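Local coordinates for protein extracellular ligand-binding receptor (Desulfohalobium retbaense DSM 5692, PDB 5ERE) that probably senses small metabolites, binding 2-oxo-4-methylpentanoic acid in a periplasmic-binding-protein module and cytosine in a Cache-type sensor domain, with a calcium site besides, at residues Gln52-Gln55 against Asp56-Ser60; Ala187-Ala190 against Ala191-Lys195; Leu262-Thr265 against Leu266-Leu270; Phe325-Leu328 against Leu329-Ala333; Gln397-Ser400 against Val401-Glu404. All coordinates share one frame; numbering follows the deposited sequence.

Contact 1. Residues Gln52-Gln55 against Asp56-Ser60; sequences QAFQ and DLVRS
D56 OD1 accepts from two side chains on the outer flank of the helix. Q52 NE2, one turn earlier, donates to D56 OD1 at 3.3 Å, while R59 NH1 makes a weak, salt-bridging hydrogen bond to D56 OD1 at 3.4 Å. D56 OD1 lies near the plane of the Q52 amide, yet NE2 meets it from above the carboxylate, 44° out of that plane. Q52 manages this because CG stands anti to the backbone N (chi1 -165°) and the chain then bends at chi2. R59 leans back over the preceding turn: Q55 O lies over one guanidinium face, Q52 NE2 sits at its edge, and R59 NH1 comes within 3.6 Å of Q55 CB. Trading D56 for an alanine would probably leave the R59 charge without this mate and the Q52 amide free to turn. On a different flank, V58 CG2 makes a CH-pi contact with F54, 4.0 Å from the ring centroid and 20° off its normal. The inner side packs A53, F54 and L57 against I7 of strand 3-8, L57 against V39 of strand 37-42, and F54 against I78 and L81 of helix 72-84, seating helix 47-60 on the parallel sheet.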
loop_
_atom_site.group_PDB
_atom_site.type_symbol
_atom_site.label_atom_id
_atom_site.label_comp_id
_atom_site.label_asym_id
_atom_site.label_seq_id
_atom_site.Cartn_x
_atom_site.Cartn_y
_atom_site.Cartn_z
ATOM N N GLN A 52 30.197 -14.171 -10.505
ATOM C CA GLN A 52 30.924 -15.300 -11.076
ATOM C C GLN A 52 30.010 -16.290 -11.802
ATOM O O GLN A 52 30.319 -16.697 -12.920
ATOM C CB GLN A 52 31.707 -16.032 -9.982
ATOM C CG GLN A 52 32.753 -16.988 -10.509
ATOM C CD GLN A 52 33.906 -16.273 -11.165
ATOM O OE1 GLN A 52 34.681 -15.590 -10.495
ATOM N NE2 GLN A 52 34.026 -16.415 -12.485
ATOM N N ALA A 53 28.892 -16.684 -11.187
ATOM C CA ALA A 53 27.923 -17.557 -11.884
ATOM C C ALA A 53 27.446 -16.930 -13.195
ATOM O O ALA A 53 27.401 -17.592 -14.232
ATOM C CB ALA A 53 26.717 -17.877 -10.982
ATOM N N PHE A 54 27.098 -15.646 -13.157
ATOM C CA PHE A 54 26.691 -14.952 -14.371
ATOM C C PHE A 54 27.784 -14.976 -15.456
ATOM O O PHE A 54 27.523 -15.393 -16.593
ATOM C CB PHE A 54 26.308 -13.502 -14.061
ATOM C CG PHE A 54 26.016 -12.680 -15.288
ATOM C CD1 PHE A 54 24.821 -12.837 -15.976
ATOM C CD2 PHE A 54 26.944 -11.758 -15.762
ATOM C CE1 PHE A 54 24.567 -12.081 -17.111
ATOM C CE2 PHE A 54 26.693 -11.003 -16.887
ATOM C CZ PHE A 54 25.507 -11.159 -17.566
ATOM N N GLN A 55 28.993 -14.529 -15.110
ATOM C CA GLN A 55 30.092 -14.466 -16.078
ATOM C C GLN A 55 30.383 -15.853 -16.671
ATOM O O GLN A 55 30.603 -15.991 -17.882
ATOM C CB GLN A 55 31.357 -13.887 -15.426
ATOM C CG GLN A 55 31.259 -12.410 -14.980
ATOM C CD GLN A 55 31.164 -11.431 -16.150
ATOM O OE1 GLN A 55 31.221 -11.833 -17.316
ATOM N NE2 GLN A 55 31.026 -10.134 -15.840
ATOM N N ASP A 56 30.366 -16.874 -15.818
ATOM C CA ASP A 56 30.586 -18.252 -16.246
ATOM C C ASP A 56 29.474 -18.689 -17.183
ATOM O O ASP A 56 29.704 -19.313 -18.227
ATOM C CB ASP A 56 30.655 -19.194 -15.033
ATOM C CG ASP A 56 31.946 -19.031 -14.222
ATOM O OD1 ASP A 56 32.939 -18.505 -14.767
ATOM O OD2 ASP A 56 31.975 -19.442 -13.038
ATOM N N LEU A 57 28.256 -18.348 -16.802
ATOM C CA LEU A 57 27.104 -18.644 -17.622
ATOM C C LEU A 57 27.222 -18.010 -19.019
ATOM O O LEU A 57 26.899 -18.645 -20.013
ATOM C CB LEU A 57 25.851 -18.168 -16.896
ATOM C CG LEU A 57 24.519 -18.273 -17.607
ATOM C CD1 LEU A 57 24.172 -19.728 -17.890
ATOM C CD2 LEU A 57 23.478 -17.593 -16.719
ATOM N N VAL A 58 27.681 -16.763 -19.097
ATOM C CA VAL A 58 27.864 -16.105 -20.386
ATOM C C VAL A 58 28.976 -16.788 -21.193
ATOM O O VAL A 58 28.871 -16.925 -22.411
ATOM C CB VAL A 58 28.201 -14.595 -20.212
ATOM C CG1 VAL A 58 28.641 -13.963 -21.528
ATOM C CG2 VAL A 58 27.015 -13.842 -19.648
ATOM N N ARG A 59 30.042 -17.208 -20.515
ATOM C CA ARG A 59 31.182 -17.822 -21.196
ATOM C C ARG A 59 30.783 -19.139 -21.830
ATOM O O ARG A 59 31.235 -19.461 -22.918
ATOM C CB ARG A 59 32.351 -18.069 -20.234
ATOM C CG ARG A 59 33.328 -16.919 -20.106
ATOM C CD ARG A 59 34.582 -17.327 -19.320
ATOM N NE ARG A 59 34.486 -17.054 -17.885
ATOM C CZ ARG A 59 34.526 -15.835 -17.346
ATOM N NH1 ARG A 59 34.444 -15.686 -16.031
ATOM N NH2 ARG A 59 34.641 -14.762 -18.119
ATOM N N SER A 60 29.941 -19.896 -21.134
ATOM C CA SER A 60 29.619 -21.262 -21.541
ATOM C C SER A 60 28.358 -21.442 -22.409
ATOM O O SER A 60 28.096 -22.559 -22.860
ATOM C CB SER A 60 29.482 -22.144 -20.290
ATOM O OG SER A 60 28.255 -21.916 -19.610
#

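Contact 2. Residues Ala187-Ala190 against Ala191-Lys195; sequences AGEA and ATIAK
E189 O is the acceptor on which the first helical turn closes. I193 N reaches it at 3.1 Å along a nearly straight N-H...O line of 171°, in the carbonyl plane, and T192 N adds a weak bond to the same oxygen. G188 O takes the amide of A191 at 3.1 Å, with the donor 40° above the carbonyl plane; this i to i+3 closure leads the chain into the helix. The next bond, A194 N to A190 O at 2.9 Å, already has the i to i+4 spacing of an alpha helix, and A194 CB packs against A190 O.

Among the side chains, E189 and I193 lie side by side and point the same way, E189 CG standing 4.1 Å from I193 CD1. E189 CG sits between its own backbone N and carbonyl carbon (chi1 70°), and a bend at chi2 carries the buried carboxylate back over the turn. There E189 OE2 accepts a weak bond from A187 N at 3.3 Å and is hydrogen-bonded to Y160 OH, two partners that would tend to steady its negative charge. F14, M134 and M165 pack around E189, while I193 rests on L132 of strand 129-134.

F14 also lines the pocket of the bound 2-oxo-4-methylpentanoic acid, which lies about 7 Å from the E189 side chain. The backbone geometry is that of a type I beta turn, A187 to A190, closed by A190 N to A187 O and running directly into a helix: the strand-to-helix connection of a beta-alpha-beta unit in which strand 181-185, helix 190-199 and the parallel strand 205-208 follow one another.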
loop_
_atom_site.group_PDB
_atom_site.type_symbol
_atom_site.label_atom_id
_atom_site.label_comp_id
_atom_site.label_asym_id
_atom_site.label_seq_id
_atom_site.Cartn_x
_atom_site.Cartn_y
_atom_site.Cartn_z
ATOM N N ALA A 187 14.099 -14.561 6.177
ATOM C CA ALA A 187 13.331 -15.658 5.623
ATOM C C ALA A 187 13.190 -16.731 6.715
ATOM O O ALA A 187 12.880 -16.402 7.869
ATOM C CB ALA A 187 14.006 -16.194 4.338
ATOM N N GLY A 188 13.408 -17.997 6.386
ATOM C CA GLY A 188 13.082 -19.082 7.315
ATOM C C GLY A 188 13.882 -19.064 8.627
ATOM O O GLY A 188 13.429 -19.631 9.620
ATOM N N GLU A 189 15.056 -18.426 8.620
ATOM C CA GLU A 189 15.952 -18.396 9.780
ATOM C C GLU A 189 15.285 -17.647 10.950
ATOM O O GLU A 189 15.761 -17.687 12.089
ATOM C CB GLU A 189 17.324 -17.742 9.435
ATOM C CG GLU A 189 17.304 -16.225 9.170
ATOM C CD GLU A 189 16.958 -15.876 7.712
ATOM O OE1 GLU A 189 16.526 -16.777 7.004
ATOM O OE2 GLU A 189 17.165 -14.709 7.298
ATOM N N ALA A 190 14.192 -16.957 10.654
ATOM C CA ALA A 190 13.399 -16.293 11.666
ATOM C C ALA A 190 12.886 -17.231 12.744
ATOM O O ALA A 190 12.612 -16.770 13.824
ATOM C CB ALA A 190 12.227 -15.565 11.034
ATOM N N ALA A 191 12.732 -18.519 12.466
ATOM C CA ALA A 191 12.277 -19.448 13.505
ATOM C C ALA A 191 13.331 -19.609 14.624
ATOM O O ALA A 191 12.992 -19.807 15.785
ATOM C CB ALA A 191 11.942 -20.796 12.912
ATOM N N THR A 192 14.601 -19.516 14.258
ATOM C CA THR A 192 15.693 -19.554 15.223
ATOM C C THR A 192 15.843 -18.219 15.948
ATOM O O THR A 192 16.024 -18.170 17.185
ATOM C CB THR A 192 17.013 -19.920 14.530
ATOM O OG1 THR A 192 16.920 -21.270 14.070
ATOM C CG2 THR A 192 18.229 -19.791 15.483
ATOM N N ILE A 193 15.769 -17.136 15.184
ATOM C CA ILE A 193 15.802 -15.803 15.770
ATOM C C ILE A 193 14.692 -15.687 16.821
ATOM O O ILE A 193 14.957 -15.290 17.947
ATOM C CB ILE A 193 15.669 -14.707 14.692
ATOM C CG1 ILE A 193 16.876 -14.744 13.757
ATOM C CG2 ILE A 193 15.614 -13.333 15.319
ATOM C CD1 ILE A 193 16.719 -13.871 12.461
ATOM N N ALA A 194 13.471 -16.072 16.454
ATOM C CA ALA A 194 12.325 -16.052 17.368
ATOM C C ALA A 194 12.587 -16.828 18.668
ATOM O O ALA A 194 12.256 -16.352 19.749
ATOM C CB ALA A 194 11.097 -16.630 16.682
ATOM N N LYS A 195 13.163 -18.020 18.541
ATOM C CA LYS A 195 13.409 -18.904 19.678
ATOM C C LYS A 195 14.328 -18.225 20.672
ATOM O O LYS A 195 13.993 -18.077 21.850
ATOM C CB LYS A 195 14.039 -20.218 19.219
ATOM C CG LYS A 195 13.784 -21.410 20.141
ATOM C CD LYS A 195 14.982 -22.344 20.254
ATOM C CE LYS A 195 14.528 -23.767 20.572
ATOM N NZ LYS A 195 15.657 -24.692 20.851
#

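Contact 3. Residues Leu262-Thr265 against Leu266-Leu270; sequences LCTT and LSRAL
With chi1 of S267 at -82°, OG lies beside its own backbone N and is aimed back up the helix at C263 O, which it meets at 3.0 Å. R268 is bent at both chi2 and chi3, and this folding lays its guanidinium back along the preceding turn, beside the methyls of T264 and T265. T265 contributes by its own first torsion, 60°, which leaves CG2 beside the backbone N and facing R268.

C263 O is thus gripped twice. S267 N donates to it at 3.0 Å, and S267 OG arrives from the opposite face of the carbonyl plane. R268 NH1 approaches T265 CG2 to 3.5 Å; T264 CG2 lies at the guanidinium edge, 3.9 Å from R268 NH1, as the T264 and R268 side chains run alongside each other. The arginine's aliphatic part joins in, R268 CD coming within 3.3 Å of T264 O. L262 CD1 touches L266 CB at 4.3 Å on the flank where both leucines pack against Y284.

An alanine at S267 is likely to leave C263 O with the main-chain donor alone and to take a polar bond from the buried side facing helix 15-32.

Chemically, the three hydroxyls each bond to a carbonyl of the preceding turn, T264 OG1 to Y260 O and T265 OG1 to D261 O, the latter to Y284 OH as well. The hydroxyls of buried S267 and T265 thus have partners within the helix or in Y284, whereas the exposed R268 side chain comes within about 7 Å of that of N287, a calcium-site residue.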
loop_
_atom_site.group_PDB
_atom_site.type_symbol
_atom_site.label_atom_id
_atom_site.label_comp_id
_atom_site.label_asym_id
_atom_site.label_seq_id
_atom_site.Cartn_x
_atom_site.Cartn_y
_atom_site.Cartn_z
ATOM N N LEU A 262 6.884 -16.636 -13.837
ATOM C CA LEU A 262 7.966 -16.272 -14.730
ATOM C C LEU A 262 8.093 -17.263 -15.877
ATOM O O LEU A 262 8.236 -16.852 -17.024
ATOM C CB LEU A 262 9.291 -16.216 -14.000
ATOM C CG LEU A 262 10.482 -16.203 -14.973
ATOM C CD1 LEU A 262 10.409 -14.951 -15.800
ATOM C CD2 LEU A 262 11.734 -16.225 -14.198
ATOM N N CYS A 263 8.096 -18.566 -15.578
ATOM C CA CYS A 263 8.239 -19.557 -16.670
ATOM C C CYS A 263 7.089 -19.522 -17.613
ATOM O O CYS A 263 7.287 -19.650 -18.822
ATOM C CB CYS A 263 8.419 -20.983 -16.160
ATOM S SG CYS A 263 9.866 -21.135 -15.165
ATOM N N THR A 264 5.884 -19.370 -17.084
ATOM C CA THR A 264 4.680 -19.370 -17.927
ATOM C C THR A 264 4.739 -18.242 -18.954
ATOM O O THR A 264 4.510 -18.435 -20.150
ATOM C CB THR A 264 3.412 -19.221 -17.037
ATOM O OG1 THR A 264 3.232 -20.443 -16.310
ATOM C CG2 THR A 264 2.177 -18.911 -17.849
ATOM N N THR A 265 5.066 -17.051 -18.472
ATOM C CA THR A 265 4.987 -15.881 -19.316
ATOM C C THR A 265 6.204 -15.796 -20.238
ATOM O O THR A 265 6.057 -15.402 -21.384
ATOM C CB THR A 265 4.829 -14.617 -18.471
ATOM O OG1 THR A 265 5.949 -14.474 -17.581
ATOM C CG2 THR A 265 3.518 -14.720 -17.687
ATOM N N LEU A 266 7.385 -16.181 -19.757
ATOM C CA LEU A 266 8.573 -16.171 -20.589
ATOM C C LEU A 266 8.487 -17.204 -21.709
ATOM O O LEU A 266 8.974 -16.967 -22.804
ATOM C CB LEU A 266 9.829 -16.425 -19.755
ATOM C CG LEU A 266 11.183 -16.211 -20.439
ATOM C CD1 LEU A 266 11.328 -14.780 -20.918
ATOM C CD2 LEU A 266 12.325 -16.527 -19.453
ATOM N N SER A 267 7.921 -18.364 -21.404
ATOM C CA SER A 267 7.641 -19.384 -22.401
ATOM C C SER A 267 6.808 -18.811 -23.532
ATOM O O SER A 267 7.103 -19.049 -24.704
ATOM C CB SER A 267 6.883 -20.566 -21.807
ATOM O OG SER A 267 7.751 -21.456 -21.165
ATOM N N ARG A 268 5.758 -18.073 -23.170
ATOM C CA ARG A 268 4.837 -17.526 -24.163
ATOM C C ARG A 268 5.610 -16.482 -24.969
ATOM O O ARG A 268 5.501 -16.468 -26.188
ATOM C CB ARG A 268 3.572 -16.917 -23.513
ATOM C CG ARG A 268 2.510 -17.924 -22.980
ATOM C CD ARG A 268 1.726 -17.437 -21.701
ATOM N NE ARG A 268 1.197 -16.077 -21.845
ATOM C CZ ARG A 268 0.773 -15.293 -20.850
ATOM N NH1 ARG A 268 0.776 -15.711 -19.591
ATOM N NH2 ARG A 268 0.319 -14.073 -21.147
ATOM N N ALA A 269 6.430 -15.647 -24.305
ATOM C CA ALA A 269 7.247 -14.657 -25.032
ATOM C C ALA A 269 8.204 -15.307 -26.033
ATOM O O ALA A 269 8.361 -14.816 -27.133
ATOM C CB ALA A 269 8.059 -13.759 -24.044
ATOM N N LEU A 270 8.852 -16.406 -25.667
ATOM C CA LEU A 270 9.859 -16.965 -26.561
ATOM C C LEU A 270 9.190 -17.703 -27.746
ATOM O O LEU A 270 9.735 -17.698 -28.851
ATOM C CB LEU A 270 10.829 -17.856 -25.775
ATOM C CG LEU A 270 11.702 -17.089 -24.746
ATOM C CD1 LEU A 270 12.548 -18.011 -23.858
ATOM C CD2 LEU A 270 12.613 -16.149 -25.475
#

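Contact 4. Residues Phe325-Leu328 against Leu329-Ala333; sequences FPML and LTQTA
This is a contact between successive turns at the start of the long helix 324-357, where P326 and L328 each offer a carbonyl to a threonine four residues on. T330 N and T330 OG1 both donate to P326 O, each at 2.9 Å, and they reach it from opposite faces of its plane. The same double grip recurs two residues later: T332 OG1 meets L328 O at 2.8 Å and T332 N meets it at 3.1 Å, again from opposite faces. Both threonines achieve this by setting OG1 beside the backbone N (chi1 -58° in T330, -54° in T332), which turns the hydroxyl back along the helix and leaves CG2 beside the carbonyl carbon.

On a third flank, M327, a selenomethionine, meets Q331. Their side chains cross obliquely, Q331 NE2 lying 3.5 Å from M327 CG and 3.8 Å from M327 SE. Beyond CG the glutamine is extended, and its amide nitrogen is spent on A121 O. Its oxygen, OE1, stands 4.1 Å from L328 CD2, so the two ends of the amide meet different neighbours, the nitrogen M327 and the oxygen L328. The i to i+4 main-chain bonds run on beneath, as in Q331 N to M327 O at 2.8 Å.

The bond to A121 ties this turn to helix 112-123 of the binding-protein region. Other sides meet the C-terminal part of the chain: F325 stacks on Y561, L328 and L329 pack on L559 of strand 553-561, P326 and L329 rest on L544 of strand 541-550, and T332 lies against I466 and K469 of helix 461-470.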
loop_
_atom_site.group_PDB
_atom_site.type_symbol
_atom_site.label_atom_id
_atom_site.label_comp_id
_atom_site.label_asym_id
_atom_site.label_seq_id
_atom_site.Cartn_x
_atom_site.Cartn_y
_atom_site.Cartn_z
ATOM N N PHE A 325 -8.731 -5.308 8.440
ATOM C CA PHE A 325 -9.857 -4.714 7.713
ATOM C C PHE A 325 -10.526 -3.661 8.578
ATOM O O PHE A 325 -10.697 -2.524 8.139
ATOM C CB PHE A 325 -10.818 -5.822 7.229
ATOM C CG PHE A 325 -10.118 -6.834 6.374
ATOM C CD1 PHE A 325 -9.653 -6.476 5.120
ATOM C CD2 PHE A 325 -9.849 -8.110 6.840
ATOM C CE1 PHE A 325 -8.930 -7.378 4.344
ATOM C CE2 PHE A 325 -9.146 -9.020 6.052
ATOM C CZ PHE A 325 -8.676 -8.647 4.817
ATOM N N PRO A 326 -10.844 -4.005 9.839
ATOM C CA PRO A 326 -11.321 -2.923 10.701
ATOM C C PRO A 326 -10.250 -1.889 10.962
ATOM O O PRO A 326 -10.554 -0.711 11.095
ATOM C CB PRO A 326 -11.738 -3.648 12.005
ATOM C CG PRO A 326 -11.150 -5.049 11.902
ATOM C CD PRO A 326 -11.125 -5.335 10.410
HETATM N N MSE A 327 -9.000 -2.310 11.057
HETATM C CA MSE A 327 -7.915 -1.333 11.197
HETATM C C MSE A 327 -7.882 -0.278 10.061
HETATM O O MSE A 327 -7.800 0.939 10.271
HETATM C CB MSE A 327 -6.597 -2.071 11.194
HETATM C CG MSE A 327 -5.406 -1.165 11.463
HETATM SE SE MSE A 327 -3.739 -2.038 11.043
HETATM C CE MSE A 327 -3.946 -2.152 9.102
ATOM N N LEU A 328 -7.919 -0.757 8.832
ATOM C CA LEU A 328 -7.824 0.173 7.707
ATOM C C LEU A 328 -9.042 1.103 7.713
ATOM O O LEU A 328 -8.910 2.297 7.512
ATOM C CB LEU A 328 -7.715 -0.593 6.370
ATOM C CG LEU A 328 -6.348 -1.225 6.072
ATOM C CD1 LEU A 328 -6.418 -2.125 4.803
ATOM C CD2 LEU A 328 -5.291 -0.149 5.865
ATOM N N LEU A 329 -10.225 0.584 8.013
ATOM C CA LEU A 329 -11.397 1.453 8.059
ATOM C C LEU A 329 -11.259 2.509 9.149
ATOM O O LEU A 329 -11.478 3.701 8.912
ATOM C CB LEU A 329 -12.659 0.631 8.301
ATOM C CG LEU A 329 -13.961 1.428 8.330
ATOM C CD1 LEU A 329 -14.240 2.195 6.989
ATOM C CD2 LEU A 329 -15.058 0.474 8.627
ATOM N N THR A 330 -10.873 2.075 10.343
ATOM C CA THR A 330 -10.709 3.005 11.454
ATOM C C THR A 330 -9.670 4.057 11.171
ATOM O O THR A 330 -9.911 5.237 11.403
ATOM C CB THR A 330 -10.323 2.266 12.765
ATOM O OG1 THR A 330 -11.338 1.303 13.064
ATOM C CG2 THR A 330 -10.212 3.253 13.901
ATOM N N GLN A 331 -8.525 3.638 10.647
ATOM C CA GLN A 331 -7.464 4.589 10.315
ATOM C C GLN A 331 -7.929 5.628 9.295
ATOM O O GLN A 331 -7.525 6.785 9.331
ATOM C CB GLN A 331 -6.240 3.849 9.789
ATOM C CG GLN A 331 -5.488 3.094 10.901
ATOM C CD GLN A 331 -4.334 2.256 10.381
ATOM O OE1 GLN A 331 -4.183 2.044 9.170
ATOM N NE2 GLN A 331 -3.503 1.774 11.303
ATOM N N THR A 332 -8.803 5.215 8.395
ATOM C CA THR A 332 -9.321 6.135 7.383
ATOM C C THR A 332 -10.349 7.069 8.008
ATOM O O THR A 332 -10.297 8.281 7.768
ATOM C CB THR A 332 -9.969 5.369 6.199
ATOM O OG1 THR A 332 -9.033 4.423 5.692
ATOM C CG2 THR A 332 -10.423 6.308 5.038
ATOM N N ALA A 333 -11.281 6.500 8.795
ATOM C CA ALA A 333 -12.248 7.304 9.556
ATOM C C ALA A 333 -11.528 8.371 10.362
ATOM O O ALA A 333 -11.981 9.515 10.454
ATOM C CB ALA A 333 -13.066 6.431 10.502
#

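Contact 5. Residues Gln397-Ser400 against Val401-Glu404; sequences QYSS and VIGE
Two backbone hydrogen bonds of the i to i+3 kind join the segments. V401 N donates to Y398 O at 3.0 Å with an almost straight N-H...O angle of 171°, and I402 N donates to S399 O, also at 3.0 Å. The second is far from the carbonyl plane, its donor standing 57° above it, which fits the tight winding of a 3-10 turn. A third bond of the same span, E404 N to V401 O at 3.0 Å, closes the type II beta turn that follows; G403 takes the positive phi (92°) of that turn's third position.

Contacts of hydrocarbon with carbonyl oxygen come next. V401 CG2 lies between its own backbone N and carbonyl carbon and presses to 3.2 Å from Y398 O, while I402 CB sits 3.4 Å from S399 O, its CG1 and CD1 continuing past the same oxygen.

Ring and hydroxyl groups have partners beyond the two segments. Y398 is stacked with Y379 and has Q397 CG over the centre of one face, 3.8 Å above the ring plane, and S399 OG is hydrogen-bonded to K396 O. Main-chain hydrogen bonds between G403 and E404 and I390 hold the type II turn to strand 390-394.

The whole is a 3-10 turn running into a type II turn on the rim of the sensor domain's ligand site: V401 touches V430 and E431, which bind cytosine, and its side chain lies about 6 Å from that ligand.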
loop_
_atom_site.group_PDB
_atom_site.type_symbol
_atom_site.label_atom_id
_atom_site.label_comp_id
_atom_site.label_asym_id
_atom_site.label_seq_id
_atom_site.Cartn_x
_atom_site.Cartn_y
_atom_site.Cartn_z
ATOM N N GLN A 397 -9.095 34.443 -7.970
ATOM C CA GLN A 397 -9.419 33.964 -9.329
ATOM C C GLN A 397 -10.861 33.417 -9.481
ATOM O O GLN A 397 -11.364 33.230 -10.602
ATOM C CB GLN A 397 -8.425 32.893 -9.771
ATOM C CG GLN A 397 -8.517 31.559 -9.049
ATOM C CD GLN A 397 -8.208 30.370 -9.966
ATOM O OE1 GLN A 397 -7.243 29.632 -9.747
ATOM N NE2 GLN A 397 -9.028 30.184 -10.989
ATOM N N TYR A 398 -11.537 33.164 -8.365
ATOM C CA TYR A 398 -12.930 32.717 -8.425
ATOM C C TYR A 398 -13.894 33.871 -8.182
ATOM O O TYR A 398 -15.025 33.658 -7.819
ATOM C CB TYR A 398 -13.179 31.600 -7.410
ATOM C CG TYR A 398 -12.274 30.422 -7.636
ATOM C CD1 TYR A 398 -12.285 29.716 -8.844
ATOM C CD2 TYR A 398 -11.392 30.020 -6.661
ATOM C CE1 TYR A 398 -11.442 28.642 -9.045
ATOM C CE2 TYR A 398 -10.537 28.961 -6.860
ATOM C CZ TYR A 398 -10.571 28.259 -8.028
ATOM O OH TYR A 398 -9.685 27.208 -8.155
ATOM N N SER A 399 -13.431 35.091 -8.407
ATOM C CA SER A 399 -14.224 36.306 -8.208
ATOM C C SER A 399 -15.567 36.328 -8.895
ATOM O O SER A 399 -16.469 37.053 -8.484
ATOM C CB SER A 399 -13.402 37.532 -8.692
ATOM O OG SER A 399 -12.472 37.889 -7.689
ATOM N N SER A 400 -15.712 35.545 -9.947
ATOM C CA SER A 400 -16.989 35.458 -10.636
ATOM C C SER A 400 -18.130 34.913 -9.749
ATOM O O SER A 400 -19.295 35.196 -9.997
ATOM C CB SER A 400 -16.830 34.598 -11.876
ATOM O OG SER A 400 -16.540 33.267 -11.536
ATOM N N VAL A 401 -17.810 34.162 -8.702
ATOM C CA VAL A 401 -18.885 33.642 -7.849
ATOM C C VAL A 401 -19.446 34.762 -6.971
ATOM O O VAL A 401 -20.511 34.618 -6.410
ATOM C CB VAL A 401 -18.408 32.444 -6.979
ATOM C CG1 VAL A 401 -17.749 31.412 -7.868
ATOM C CG2 VAL A 401 -17.443 32.897 -5.879
ATOM N N ILE A 402 -18.758 35.896 -6.872
ATOM C CA ILE A 402 -19.288 36.982 -6.046
ATOM C C ILE A 402 -20.591 37.465 -6.653
ATOM O O ILE A 402 -20.714 37.590 -7.865
ATOM C CB ILE A 402 -18.301 38.145 -5.898
ATOM C CG1 ILE A 402 -17.137 37.734 -4.978
ATOM C CG2 ILE A 402 -19.004 39.370 -5.329
ATOM C CD1 ILE A 402 -15.932 38.652 -5.043
ATOM N N GLY A 403 -21.582 37.668 -5.793
ATOM C CA GLY A 403 -22.919 38.023 -6.232
ATOM C C GLY A 403 -23.849 36.842 -6.437
ATOM O O GLY A 403 -25.057 37.009 -6.603
ATOM N N GLU A 404 -23.308 35.635 -6.453
ATOM C CA GLU A 404 -24.156 34.463 -6.603
ATOM C C GLU A 404 -25.098 34.253 -5.399
ATOM O O GLU A 404 -24.677 34.317 -4.241
ATOM C CB GLU A 404 -23.294 33.225 -6.835
ATOM C CG GLU A 404 -22.724 33.130 -8.256
ATOM C CD GLU A 404 -23.681 32.479 -9.243
ATOM O OE1 GLU A 404 -24.819 32.136 -8.851
ATOM O OE2 GLU A 404 -23.291 32.304 -10.412
#

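From the N terminus the five contacts follow in series; none nests in or crosses another, and each closes only a turn between adjoining segments. Contact 1 lies within helix 47-60, which packs on strands 3-8 and 37-42 of the parallel sheet. Contact 2 turns strand 181-185 into helix 190-199, on the second sheet. Contact 3, in helix 254-271, returns to the first sheet's side, packing on helix 15-32 and strand 88-92; its centre is 22 Å from that of contact 1. Contact 4 starts helix 324-357, joining the binding-protein region to the C-terminal strands. Contact 5 shapes a loop by the cytosine site, with its centre 71 Å from that of contact 1.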